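Local coordinates for protein UDP-N-Acetylenolpyruvylglucosamine Reductase (Thermus caldophilus, PDB 2GQT) that catalyses the FAD-mediated, NADPH-dependent reduction of UDP-N-acetylenolpyruvylglucosamine to UDP-N-acetylmuramate in bacterial cell wall synthesis, at residues G111-N116 with G160-V165; N234-L239 with K245-L250; E249-V254 with L262-W267. One frame throughout, in Å; residues are numbered along the deposited sequence.

Contact 1. Residues G111-N116 with G160-V165; sequences GAVKMN and GIVTRV. With FAD (flavin-adenine dinucleotide), chain C.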
loop_
_atom_site.group_PDB
_atom_site.type_symbol
_atom_site.label_atom_id
_atom_site.label_comp_id
_atom_site.label_asym_id
_atom_site.label_seq_id
_atom_site.Cartn_x
_atom_site.Cartn_y
_atom_site.Cartn_z
ATOM N N GLY A 111 2.344 -5.373 -0.418
ATOM C CA GLY A 111 1.193 -4.489 -0.578
ATOM C C GLY A 111 1.138 -3.857 -1.955
ATOM O O GLY A 111 0.055 -3.673 -2.519
ATOM N N ALA A 112 2.305 -3.515 -2.499
ATOM C CA ALA A 112 2.391 -2.956 -3.844
ATOM C C ALA A 112 1.974 -3.992 -4.892
ATOM O O ALA A 112 1.363 -3.641 -5.900
ATOM C CB ALA A 112 3.798 -2.462 -4.128
ATOM N N VAL A 113 2.318 -5.257 -4.672
ATOM C CA VAL A 113 1.859 -6.334 -5.554
ATOM C C VAL A 113 0.344 -6.533 -5.413
ATOM O O VAL A 113 -0.382 -6.552 -6.416
ATOM C CB VAL A 113 2.610 -7.657 -5.269
ATOM C CG1 VAL A 113 1.971 -8.818 -6.036
ATOM C CG2 VAL A 113 4.089 -7.529 -5.605
ATOM N N LYS A 114 -0.144 -6.659 -4.182
ATOM C CA LYS A 114 -1.573 -6.889 -3.966
ATOM C C LYS A 114 -2.414 -5.796 -4.630
ATOM O O LYS A 114 -3.442 -6.089 -5.254
ATOM C CB LYS A 114 -1.899 -6.971 -2.472
ATOM C CG LYS A 114 -3.387 -7.150 -2.165
ATOM C CD LYS A 114 -3.832 -8.577 -2.337
ATOM C CE LYS A 114 -5.279 -8.772 -1.937
ATOM N NZ LYS A 114 -5.675 -10.188 -2.242
ATOM N N MET A 115 -1.968 -4.547 -4.513
ATOM C CA MET A 115 -2.729 -3.405 -5.009
ATOM C C MET A 115 -2.211 -2.869 -6.331
ATOM O O MET A 115 -2.560 -1.750 -6.715
ATOM C CB MET A 115 -2.732 -2.286 -3.958
ATOM C CG MET A 115 -3.360 -2.688 -2.623
ATOM S SD MET A 115 -4.995 -3.459 -2.775
ATOM C CE MET A 115 -5.936 -2.151 -3.566
ATOM N N ASN A 116 -1.373 -3.659 -7.008
ATOM C CA ASN A 116 -0.695 -3.250 -8.251
ATOM C C ASN A 116 -0.411 -1.758 -8.268
ATOM O O ASN A 116 -0.849 -1.029 -9.156
ATOM C CB ASN A 116 -1.473 -3.682 -9.502
ATOM C CG ASN A 116 -0.618 -3.632 -10.751
ATOM O OD1 ASN A 116 0.616 -3.558 -10.667
ATOM N ND2 ASN A 116 -1.259 -3.679 -11.919
ATOM N N GLY A 160 -3.759 -15.814 -0.401
ATOM C CA GLY A 160 -2.350 -15.714 -0.786
ATOM C C GLY A 160 -1.589 -14.608 -0.089
ATOM O O GLY A 160 -2.062 -13.474 0.013
ATOM N N ILE A 161 -0.401 -14.956 0.399
ATOM C CA ILE A 161 0.518 -13.990 0.982
ATOM C C ILE A 161 1.725 -13.880 0.057
ATOM O O ILE A 161 2.437 -14.861 -0.159
ATOM C CB ILE A 161 0.966 -14.433 2.385
ATOM C CG1 ILE A 161 -0.253 -14.665 3.282
ATOM C CG2 ILE A 161 1.929 -13.398 2.995
ATOM C CD1 ILE A 161 0.097 -15.133 4.675
ATOM N N VAL A 162 1.941 -12.701 -0.516
ATOM C CA VAL A 162 3.159 -12.458 -1.284
ATOM C C VAL A 162 4.334 -12.445 -0.308
ATOM O O VAL A 162 4.311 -11.711 0.678
ATOM C CB VAL A 162 3.076 -11.127 -2.037
ATOM C CG1 VAL A 162 4.374 -10.843 -2.798
ATOM C CG2 VAL A 162 1.867 -11.125 -2.976
ATOM N N THR A 163 5.327 -13.288 -0.565
ATOM C CA THR A 163 6.446 -13.443 0.362
ATOM C C THR A 163 7.771 -12.917 -0.188
ATOM O O THR A 163 8.641 -12.519 0.592
ATOM C CB THR A 163 6.621 -14.912 0.772
ATOM O OG1 THR A 163 6.608 -15.731 -0.403
ATOM C CG2 THR A 163 5.487 -15.332 1.683
ATOM N N ARG A 164 7.898 -12.879 -1.513
ATOM C CA ARG A 164 9.169 -12.581 -2.167
ATOM C C ARG A 164 8.907 -12.314 -3.642
ATOM O O ARG A 164 8.004 -12.917 -4.209
ATOM C CB ARG A 164 10.013 -13.859 -2.088
ATOM C CG ARG A 164 11.462 -13.745 -1.808
ATOM C CD ARG A 164 11.905 -15.135 -1.372
ATOM N NE ARG A 164 12.251 -15.092 0.035
ATOM C CZ ARG A 164 11.693 -15.782 1.026
ATOM N NH1 ARG A 164 10.722 -16.668 0.830
ATOM N NH2 ARG A 164 12.153 -15.589 2.249
ATOM N N VAL A 165 9.705 -11.457 -4.268
ATOM C CA VAL A 165 9.595 -11.209 -5.703
ATOM C C VAL A 165 10.970 -11.167 -6.367
ATOM O O VAL A 165 11.988 -10.975 -5.694
ATOM C CB VAL A 165 8.834 -9.887 -6.028
ATOM C CG1 VAL A 165 7.468 -9.847 -5.362
ATOM C CG2 VAL A 165 9.657 -8.654 -5.657
HETATM P PA FAD C . -1.413 -2.163 3.215
HETATM O O1A FAD C . -2.123 -0.874 3.214
HETATM O O2A FAD C . -0.754 -2.650 4.447
HETATM O O5B FAD C . -2.361 -3.327 2.700
HETATM C C5B FAD C . -3.122 -3.134 1.502
HETATM C C4B FAD C . -3.660 -4.462 1.015
HETATM O O4B FAD C . -2.547 -5.299 0.641
HETATM C C3B FAD C . -4.455 -5.248 2.068
HETATM O O3B FAD C . -5.452 -6.006 1.383
HETATM C C2B FAD C . -3.394 -6.172 2.652
HETATM O O2B FAD C . -3.961 -7.350 3.224
HETATM C C1B FAD C . -2.612 -6.529 1.405
HETATM N N9A FAD C . -1.226 -6.990 1.633
HETATM C C8A FAD C . -0.238 -6.305 2.231
HETATM N N7A FAD C . 0.871 -7.048 2.221
HETATM C C5A FAD C . 0.597 -8.196 1.591
HETATM C C6A FAD C . 1.319 -9.356 1.288
HETATM N N6A FAD C . 2.614 -9.508 1.599
HETATM N N1A FAD C . 0.688 -10.351 0.633
HETATM C C2A FAD C . -0.606 -10.250 0.297
HETATM N N3A FAD C . -1.342 -9.178 0.574
HETATM C C4A FAD C . -0.747 -8.158 1.224
HETATM N N1 FAD C . -1.108 3.779 -4.464
HETATM C C2 FAD C . -0.852 3.742 -5.818
HETATM O O2 FAD C . -1.220 2.783 -6.480
HETATM N N3 FAD C . -0.201 4.809 -6.431
HETATM C C4 FAD C . 0.229 5.915 -5.709
HETATM O O4 FAD C . 0.813 6.838 -6.286
HETATM C C4X FAD C . -0.025 5.938 -4.339
HETATM N N5 FAD C . 0.379 7.032 -3.577
HETATM C C5X FAD C . 0.178 7.016 -2.191
HETATM C C6 FAD C . 0.647 8.085 -1.427
HETATM C C7 FAD C . 0.478 8.098 -0.046
HETATM C C7M FAD C . 1.013 9.278 0.774
HETATM C C8 FAD C . -0.178 7.028 0.571
HETATM C C8M FAD C . -0.380 7.026 2.093
HETATM C C9 FAD C . -0.654 5.965 -0.193
HETATM C C9A FAD C . -0.484 5.944 -1.578
HETATM N N10 FAD C . -0.957 4.878 -2.360
HETATM C C10 FAD C . -0.693 4.872 -3.728
HETATM C "C1'" FAD C . -1.755 3.766 -1.780
HETATM C "C2'" FAD C . -0.871 2.652 -1.196
HETATM O "O2'" FAD C . 0.463 3.136 -0.942
HETATM C "C3'" FAD C . -0.774 1.437 -2.121
HETATM O "O3'" FAD C . -2.076 0.865 -2.307
HETATM C "C4'" FAD C . 0.206 0.387 -1.582
HETATM O "O4'" FAD C . 0.423 -0.611 -2.581
HETATM C "C5'" FAD C . -0.268 -0.286 -0.296
HETATM O "O5'" FAD C . 0.823 -1.071 0.185
HETATM P P FAD C . 0.980 -1.320 1.754
HETATM O O1P FAD C . 2.156 -2.195 1.921
HETATM O O2P FAD C . 0.896 -0.059 2.520
HETATM O O3P FAD C . -0.336 -2.208 1.999
HETATM O O HOH W 1 -4.454 -12.321 -0.592
#

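Contact 2. Residues N234-L239 with K245-L250; sequences NFIVNL and KDVLEL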
loop_
_atom_site.group_PDB
_atom_site.type_symbol
_atom_site.label_atom_id
_atom_site.label_comp_id
_atom_site.label_asym_id
_atom_site.label_seq_id
_atom_site.Cartn_x
_atom_site.Cartn_y
_atom_site.Cartn_z
ATOM N N ASN A 234 -8.514 14.910 -3.108
ATOM C CA ASN A 234 -8.605 13.455 -2.968
ATOM C C ASN A 234 -7.818 12.902 -1.777
ATOM O O ASN A 234 -7.531 11.705 -1.705
ATOM C CB ASN A 234 -8.198 12.743 -4.265
ATOM C CG ASN A 234 -8.863 11.373 -4.413
ATOM O OD1 ASN A 234 -9.825 11.054 -3.711
ATOM N ND2 ASN A 234 -8.345 10.558 -5.328
ATOM N N PHE A 235 -7.469 13.770 -0.833
ATOM C CA PHE A 235 -6.813 13.335 0.392
ATOM C C PHE A 235 -7.631 13.723 1.613
ATOM O O PHE A 235 -8.031 14.882 1.772
ATOM C CB PHE A 235 -5.394 13.895 0.485
ATOM C CG PHE A 235 -4.430 13.245 -0.466
ATOM C CD1 PHE A 235 -4.402 13.607 -1.809
ATOM C CD2 PHE A 235 -3.551 12.265 -0.022
ATOM C CE1 PHE A 235 -3.521 13.003 -2.695
ATOM C CE2 PHE A 235 -2.655 11.659 -0.906
ATOM C CZ PHE A 235 -2.644 12.031 -2.246
ATOM N N ILE A 236 -7.923 12.729 2.445
ATOM C CA ILE A 236 -8.476 12.981 3.763
ATOM C C ILE A 236 -7.344 12.852 4.757
ATOM O O ILE A 236 -6.609 11.847 4.788
ATOM C CB ILE A 236 -9.648 12.041 4.105
ATOM C CG1 ILE A 236 -10.842 12.386 3.208
ATOM C CG2 ILE A 236 -10.011 12.136 5.598
ATOM C CD1 ILE A 236 -11.944 11.333 3.168
ATOM N N VAL A 237 -7.185 13.882 5.566
ATOM C CA VAL A 237 -6.091 13.916 6.505
ATOM C C VAL A 237 -6.570 13.846 7.959
ATOM O O VAL A 237 -7.697 14.248 8.299
ATOM C CB VAL A 237 -5.169 15.132 6.232
ATOM C CG1 VAL A 237 -4.578 15.056 4.814
ATOM C CG2 VAL A 237 -5.929 16.436 6.421
ATOM N N ASN A 238 -5.699 13.297 8.800
ATOM C CA ASN A 238 -5.928 13.135 10.225
ATOM C C ASN A 238 -5.193 14.254 10.954
ATOM O O ASN A 238 -3.965 14.280 10.977
ATOM C CB ASN A 238 -5.407 11.747 10.641
ATOM C CG ASN A 238 -5.620 11.425 12.118
ATOM O OD1 ASN A 238 -5.384 10.290 12.545
ATOM N ND2 ASN A 238 -6.046 12.406 12.903
ATOM N N LEU A 239 -5.951 15.186 11.527
ATOM C CA LEU A 239 -5.376 16.373 12.171
ATOM C C LEU A 239 -4.868 16.111 13.591
ATOM O O LEU A 239 -4.293 17.000 14.223
ATOM C CB LEU A 239 -6.379 17.530 12.164
ATOM C CG LEU A 239 -6.790 18.059 10.783
ATOM C CD1 LEU A 239 -7.899 19.075 10.922
ATOM C CD2 LEU A 239 -5.623 18.680 10.030
ATOM N N LYS A 245 -14.601 6.473 12.517
ATOM C CA LYS A 245 -15.993 6.912 12.373
ATOM C C LYS A 245 -16.097 8.288 11.705
ATOM O O LYS A 245 -16.980 8.524 10.875
ATOM C CB LYS A 245 -16.680 6.910 13.745
ATOM C CG LYS A 245 -17.961 7.708 13.838
ATOM C CD LYS A 245 -18.637 7.506 15.174
ATOM C CE LYS A 245 -17.903 8.189 16.307
ATOM N NZ LYS A 245 -18.797 8.291 17.497
ATOM N N ASP A 246 -15.183 9.179 12.081
ATOM C CA ASP A 246 -15.120 10.531 11.520
ATOM C C ASP A 246 -14.716 10.499 10.057
ATOM O O ASP A 246 -15.289 11.211 9.236
ATOM C CB ASP A 246 -14.105 11.384 12.272
ATOM C CG ASP A 246 -14.378 11.450 13.748
ATOM O OD1 ASP A 246 -15.543 11.698 14.116
ATOM O OD2 ASP A 246 -13.421 11.265 14.535
ATOM N N VAL A 247 -13.713 9.685 9.744
ATOM C CA VAL A 247 -13.276 9.501 8.366
ATOM C C VAL A 247 -14.434 8.969 7.509
ATOM O O VAL A 247 -14.687 9.502 6.425
ATOM C CB VAL A 247 -12.054 8.563 8.281
ATOM C CG1 VAL A 247 -11.689 8.316 6.826
ATOM C CG2 VAL A 247 -10.880 9.152 9.051
ATOM N N LEU A 248 -15.135 7.938 7.986
ATOM C CA LEU A 248 -16.275 7.372 7.236
ATOM C C LEU A 248 -17.389 8.388 7.024
ATOM O O LEU A 248 -17.994 8.436 5.957
ATOM C CB LEU A 248 -16.849 6.129 7.921
ATOM C CG LEU A 248 -16.067 4.812 7.848
ATOM C CD1 LEU A 248 -16.720 3.803 8.775
ATOM C CD2 LEU A 248 -15.967 4.257 6.425
ATOM N N GLU A 249 -17.650 9.203 8.038
ATOM C CA GLU A 249 -18.654 10.252 7.898
ATOM C C GLU A 249 -18.271 11.243 6.801
ATOM O O GLU A 249 -19.105 11.629 5.983
ATOM C CB GLU A 249 -18.861 10.976 9.219
ATOM C CG GLU A 249 -20.060 11.904 9.197
ATOM C CD GLU A 249 -20.390 12.478 10.553
ATOM O OE1 GLU A 249 -20.917 13.608 10.602
ATOM O OE2 GLU A 249 -20.117 11.807 11.569
ATOM N N LEU A 250 -17.006 11.643 6.771
ATOM C CA LEU A 250 -16.523 12.523 5.724
ATOM C C LEU A 250 -16.624 11.886 4.337
ATOM O O LEU A 250 -17.004 12.553 3.372
ATOM C CB LEU A 250 -15.092 12.931 6.028
ATOM C CG LEU A 250 -14.474 14.024 5.177
ATOM C CD1 LEU A 250 -15.335 15.293 5.163
ATOM C CD2 LEU A 250 -13.078 14.310 5.689
#

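Contact 3. Residues E249-V254 with L262-W267; sequences ELVRRV and LEWEVW. With FAD (flavin-adenine dinucleotide), chain C.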
loop_
_atom_site.group_PDB
_atom_site.type_symbol
_atom_site.label_atom_id
_atom_site.label_comp_id
_atom_site.label_asym_id
_atom_site.label_seq_id
_atom_site.Cartn_x
_atom_site.Cartn_y
_atom_site.Cartn_z
ATOM N N GLU A 249 -17.650 9.203 8.038
ATOM C CA GLU A 249 -18.654 10.252 7.898
ATOM C C GLU A 249 -18.271 11.243 6.801
ATOM O O GLU A 249 -19.105 11.629 5.983
ATOM C CB GLU A 249 -18.861 10.976 9.219
ATOM C CG GLU A 249 -20.060 11.904 9.197
ATOM C CD GLU A 249 -20.390 12.478 10.553
ATOM O OE1 GLU A 249 -20.917 13.608 10.602
ATOM O OE2 GLU A 249 -20.117 11.807 11.569
ATOM N N LEU A 250 -17.006 11.643 6.771
ATOM C CA LEU A 250 -16.523 12.523 5.724
ATOM C C LEU A 250 -16.624 11.886 4.337
ATOM O O LEU A 250 -17.004 12.553 3.372
ATOM C CB LEU A 250 -15.092 12.931 6.028
ATOM C CG LEU A 250 -14.474 14.024 5.177
ATOM C CD1 LEU A 250 -15.335 15.293 5.163
ATOM C CD2 LEU A 250 -13.078 14.310 5.689
ATOM N N VAL A 251 -16.295 10.595 4.249
ATOM C CA VAL A 251 -16.470 9.838 3.009
ATOM C C VAL A 251 -17.928 9.902 2.527
ATOM O O VAL A 251 -18.192 10.182 1.348
ATOM C CB VAL A 251 -15.986 8.376 3.180
ATOM C CG1 VAL A 251 -16.453 7.493 2.040
ATOM C CG2 VAL A 251 -14.462 8.342 3.276
ATOM N N ARG A 252 -18.863 9.650 3.437
ATOM C CA ARG A 252 -20.280 9.708 3.098
ATOM C C ARG A 252 -20.698 11.107 2.646
ATOM O O ARG A 252 -21.516 11.254 1.738
ATOM C CB ARG A 252 -21.133 9.237 4.270
ATOM C CG ARG A 252 -21.065 7.739 4.511
ATOM C CD ARG A 252 -22.190 7.273 5.428
ATOM N NE ARG A 252 -22.198 7.999 6.695
ATOM C CZ ARG A 252 -21.446 7.692 7.749
ATOM N NH1 ARG A 252 -20.606 6.663 7.708
ATOM N NH2 ARG A 252 -21.533 8.419 8.851
ATOM N N ARG A 253 -20.125 12.136 3.263
ATOM C CA ARG A 253 -20.418 13.506 2.866
ATOM C C ARG A 253 -19.984 13.779 1.429
ATOM O O ARG A 253 -20.712 14.421 0.671
ATOM C CB ARG A 253 -19.758 14.487 3.830
ATOM C CG ARG A 253 -20.367 14.474 5.232
ATOM C CD ARG A 253 -21.528 15.438 5.320
ATOM N NE ARG A 253 -21.022 16.803 5.405
ATOM C CZ ARG A 253 -21.540 17.834 4.757
ATOM N NH1 ARG A 253 -22.582 17.650 3.946
ATOM N NH2 ARG A 253 -21.000 19.039 4.905
ATOM N N VAL A 254 -18.817 13.264 1.044
ATOM C CA VAL A 254 -18.364 13.399 -0.343
ATOM C C VAL A 254 -19.300 12.641 -1.282
ATOM O O VAL A 254 -19.669 13.149 -2.337
ATOM C CB VAL A 254 -16.888 12.928 -0.553
ATOM C CG1 VAL A 254 -16.504 12.949 -2.039
ATOM C CG2 VAL A 254 -15.933 13.789 0.256
ATOM N N LEU A 262 -14.575 4.324 -2.934
ATOM C CA LEU A 262 -13.338 4.332 -2.156
ATOM C C LEU A 262 -12.217 3.563 -2.830
ATOM O O LEU A 262 -12.428 2.466 -3.356
ATOM C CB LEU A 262 -13.564 3.728 -0.774
ATOM C CG LEU A 262 -14.087 4.622 0.339
ATOM C CD1 LEU A 262 -14.181 3.802 1.613
ATOM C CD2 LEU A 262 -13.182 5.833 0.546
ATOM N N GLU A 263 -11.028 4.147 -2.799
ATOM C CA GLU A 263 -9.804 3.455 -3.190
ATOM C C GLU A 263 -9.264 2.660 -1.990
ATOM O O GLU A 263 -8.717 1.565 -2.156
ATOM C CB GLU A 263 -8.775 4.467 -3.696
ATOM C CG GLU A 263 -7.417 3.894 -4.096
ATOM C CD GLU A 263 -7.422 3.133 -5.420
ATOM O OE1 GLU A 263 -8.500 2.880 -5.986
ATOM O OE2 GLU A 263 -6.327 2.763 -5.892
ATOM N N TRP A 264 -9.431 3.208 -0.785
ATOM C CA TRP A 264 -9.006 2.515 0.430
ATOM C C TRP A 264 -9.739 1.212 0.621
ATOM O O TRP A 264 -10.904 1.083 0.244
ATOM C CB TRP A 264 -9.300 3.322 1.684
ATOM C CG TRP A 264 -8.667 4.631 1.770
ATOM C CD1 TRP A 264 -7.452 5.003 1.279
ATOM C CD2 TRP A 264 -9.203 5.767 2.437
ATOM N NE1 TRP A 264 -7.209 6.324 1.584
ATOM C CE2 TRP A 264 -8.268 6.810 2.307
ATOM C CE3 TRP A 264 -10.396 6.005 3.130
ATOM C CZ2 TRP A 264 -8.492 8.077 2.833
ATOM C CZ3 TRP A 264 -10.615 7.257 3.658
ATOM C CH2 TRP A 264 -9.665 8.276 3.515
ATOM N N GLU A 265 -9.064 0.266 1.253
ATOM C CA GLU A 265 -9.710 -0.926 1.749
ATOM C C GLU A 265 -10.054 -0.729 3.211
ATOM O O GLU A 265 -9.221 -0.264 3.994
ATOM C CB GLU A 265 -8.771 -2.103 1.608
ATOM C CG GLU A 265 -9.340 -3.409 2.118
ATOM C CD GLU A 265 -8.392 -4.569 1.920
ATOM O OE1 GLU A 265 -7.412 -4.425 1.156
ATOM O OE2 GLU A 265 -8.638 -5.630 2.529
ATOM N N VAL A 266 -11.283 -1.090 3.567
ATOM C CA VAL A 266 -11.779 -0.988 4.930
ATOM C C VAL A 266 -11.621 -2.335 5.643
ATOM O O VAL A 266 -11.983 -3.380 5.104
ATOM C CB VAL A 266 -13.263 -0.531 4.969
ATOM C CG1 VAL A 266 -13.774 -0.484 6.401
ATOM C CG2 VAL A 266 -13.429 0.833 4.296
ATOM N N TRP A 267 -11.052 -2.290 6.847
ATOM C CA TRP A 267 -10.995 -3.425 7.764
ATOM C C TRP A 267 -11.860 -3.073 8.972
ATOM O O TRP A 267 -11.799 -1.950 9.447
ATOM C CB TRP A 267 -9.561 -3.620 8.249
ATOM C CG TRP A 267 -8.641 -4.318 7.306
ATOM C CD1 TRP A 267 -8.844 -4.589 5.978
ATOM C CD2 TRP A 267 -7.332 -4.803 7.619
ATOM N NE1 TRP A 267 -7.751 -5.244 5.461
ATOM C CE2 TRP A 267 -6.808 -5.383 6.447
ATOM C CE3 TRP A 267 -6.558 -4.814 8.788
ATOM C CZ2 TRP A 267 -5.534 -5.964 6.406
ATOM C CZ3 TRP A 267 -5.299 -5.399 8.751
ATOM C CH2 TRP A 267 -4.800 -5.967 7.566
HETATM P PA FAD C . -1.413 -2.163 3.215
HETATM O O1A FAD C . -2.123 -0.874 3.214
HETATM O O2A FAD C . -0.754 -2.650 4.447
HETATM O O5B FAD C . -2.361 -3.327 2.700
HETATM C C5B FAD C . -3.122 -3.134 1.502
HETATM C C4B FAD C . -3.660 -4.462 1.015
HETATM O O4B FAD C . -2.547 -5.299 0.641
HETATM C C3B FAD C . -4.455 -5.248 2.068
HETATM O O3B FAD C . -5.452 -6.006 1.383
HETATM C C2B FAD C . -3.394 -6.172 2.652
HETATM O O2B FAD C . -3.961 -7.350 3.224
HETATM C C1B FAD C . -2.612 -6.529 1.405
HETATM N N9A FAD C . -1.226 -6.990 1.633
HETATM C C8A FAD C . -0.238 -6.305 2.231
HETATM N N7A FAD C . 0.871 -7.048 2.221
HETATM C C5A FAD C . 0.597 -8.196 1.591
HETATM C C6A FAD C . 1.319 -9.356 1.288
HETATM N N6A FAD C . 2.614 -9.508 1.599
HETATM N N1A FAD C . 0.688 -10.351 0.633
HETATM C C2A FAD C . -0.606 -10.250 0.297
HETATM N N3A FAD C . -1.342 -9.178 0.574
HETATM C C4A FAD C . -0.747 -8.158 1.224
HETATM N N1 FAD C . -1.108 3.779 -4.464
HETATM C C2 FAD C . -0.852 3.742 -5.818
HETATM O O2 FAD C . -1.220 2.783 -6.480
HETATM N N3 FAD C . -0.201 4.809 -6.431
HETATM C C4 FAD C . 0.229 5.915 -5.709
HETATM O O4 FAD C . 0.813 6.838 -6.286
HETATM C C4X FAD C . -0.025 5.938 -4.339
HETATM N N5 FAD C . 0.379 7.032 -3.577
HETATM C C5X FAD C . 0.178 7.016 -2.191
HETATM C C6 FAD C . 0.647 8.085 -1.427
HETATM C C7 FAD C . 0.478 8.098 -0.046
HETATM C C7M FAD C . 1.013 9.278 0.774
HETATM C C8 FAD C . -0.178 7.028 0.571
HETATM C C8M FAD C . -0.380 7.026 2.093
HETATM C C9 FAD C . -0.654 5.965 -0.193
HETATM C C9A FAD C . -0.484 5.944 -1.578
HETATM N N10 FAD C . -0.957 4.878 -2.360
HETATM C C10 FAD C . -0.693 4.872 -3.728
HETATM C "C1'" FAD C . -1.755 3.766 -1.780
HETATM C "C2'" FAD C . -0.871 2.652 -1.196
HETATM O "O2'" FAD C . 0.463 3.136 -0.942
HETATM C "C3'" FAD C . -0.774 1.437 -2.121
HETATM O "O3'" FAD C . -2.076 0.865 -2.307
HETATM C "C4'" FAD C . 0.206 0.387 -1.582
HETATM O "O4'" FAD C . 0.423 -0.611 -2.581
HETATM C "C5'" FAD C . -0.268 -0.286 -0.296
HETATM O "O5'" FAD C . 0.823 -1.071 0.185
HETATM P P FAD C . 0.980 -1.320 1.754
HETATM O O1P FAD C . 2.156 -2.195 1.921
HETATM O O2P FAD C . 0.896 -0.059 2.520
HETATM O O3P FAD C . -0.336 -2.208 1.999
#

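Contact 1. Residues G111-N116 with G160-V165
At the adenine end of the FAD pocket, helix 109-114 lies against strand 161-171, with Val113 on the helix meeting Val162 and Val165 on the strand. The protein-protein part is small and apolar, and buried. With CG1 anti to its backbone N (chi1 171°), Val113 spreads its two methyls between two partners: CG1 meets Val162 CG2 at 3.8 Å, the two side chains slanting across each other, while CG2 slides past Val165 CG1 at 4.1 Å. Leu128 touches both Val113 and Val165.

The cofactor lies beside this patch. Of the two segments, Val162 alone hydrogen-bonds the adenine, through its backbone: its N donates to FAD N1A (2.9 Å, 146°), and its O accepts from FAD N6A (2.9 Å, 166°). The two bonds fix the base's rotation in its own plane. On the helix, Lys114 lays its CG 3.5 Å from FAD ribose atom O4B and then bends at chi2, and its NZ reaches a water. That water joins the segments, accepting from Lys114 NZ at 3.0 Å and donating to Gly160 O. Gly111 leaves room for the pyrophosphate, since a CB on it would fall 2.1 Å from FAD O1P. Beyond Met115, Asn116 has positive phi and is the C-prime residue of a Schellman motif that ends the helix.

Backbone recognition of adenine by an edge of a strand, with Gly111 of the helix close to the pyrophosphate, is the arrangement by which this MurB-family protein holds the adenine half of its FAD.

Contact 2. Residues N234-L239 with K245-L250
Ile236 meets Leu250 and Val247 where helix 244-257 packs on the small antiparallel sheet of strands 222-223, 226-228 and 236-238, a strand-loop-helix unit of the C-terminal domain. All three side chains are buried, and the join between the segments is purely apolar.

Ile236 carries the strand's share. Its CG1 sits beside the backbone N (chi1 -68°), which leaves CG2 anti to that N and facing the helix. Leu250 answers from one turn of helix beyond Val247: its CG is anti to its own backbone N (chi1 -170°), and chi2 near 54° brings CD2 to the front. The two side chains reach toward each other tip to tip, with Leu250 CD2 at 3.8 Å from Ile236 CG2 and at 3.9 Å from Ile236 CG1. One leucine methyl is thus laid against the branch of the isoleucine.

Neighbours close the patch: Ile228 of the middle strand touches Leu250, Ala226 touches Val247, and the Trp264 side chain also reaches Val247. Near the helix start, Asp246 OD2 bonds back to Arg243 N, and Lys245 N is hydrogen-bonded to Asp55 OD2. From the same helix face as Leu250, Val247 makes the lighter of the two contacts, its CG1 coming no nearer than 4.3 Å to Ile236 CG2.

Contact 3. Residues E249-V254 with L262-W267
Val251, on helix 244-257 of the C-terminal domain, packs into the bend of chain that leads to the final strand, 265-267, where Leu262 and Trp264 receive it. This is the tight part. Val251 CG2 lies 3.9 Å from Leu262 CD2, the two side chains meeting tip to tip, and 4.0 Å from Trp264 CZ3, which it approaches obliquely as the side chains slide past each other in opposite directions. Val251 CG1 adds a second touch, 4.0 Å from Leu262 CD2. Ile236 touches both Val251 and Trp264, so the valine stays within one apolar cluster.

The face of the helix that carries Arg252 and Arg253 is the solvent side. Arg252 folds back along the helix, with Glu249 CA 3.5 Å above one face of the Arg252 guanidinium, toward the rim.

Past Trp264 the chain turns from packing to cofactor binding, as strand 265-267 runs parallel to strand 51-53; the contact thus joins the helix to the strand that reaches FAD. Glu265 is extended, CG anti to the backbone N (chi1 179°), and holds its carboxylate at the ribose: OE1 accepts a hydrogen bond from FAD O3B at a short 2.5 Å. Glu265 OE2 is met by Trp267 NE1 at 3.1 Å, the acceptor lying in the indole plane while the donor comes from well above the carboxylate plane, 69° out of it. At the indole's edge, Trp267 CZ2 lies 3.8 Å from FAD O2B. A leucine in place of Glu265 would probably leave both the ribose hydroxyl and the indole N-H without their acceptor, and set Trp267 freer to turn. A carboxylate that accepts from both partners is probably ionised, so the bonding on the cofactor side is likely to be charge-assisted, whereas the helix side rests on apolar packing.

Following the chain from the N terminus, contact 1 comes first: helix 109-114 is met again by strand 161-171 after 43 residues that include strands 128-135 and 138-142. Contacts 2 and 3 close short loops of five and seven residues at the two ends of helix 244-257; contact 3 opens on the stretch of helix where contact 2 ends, and they share Glu249 and Leu250. None nests within another. Contacts 2 and 3 hold helix 244-257 against the 236-238 sheet and the approach to the final strand, while contact 1, across the chain's centre, joins a helix and a strand beside the adenine. FAD spans contacts 1 and 3, whose nearest atoms are about 5 Å apart.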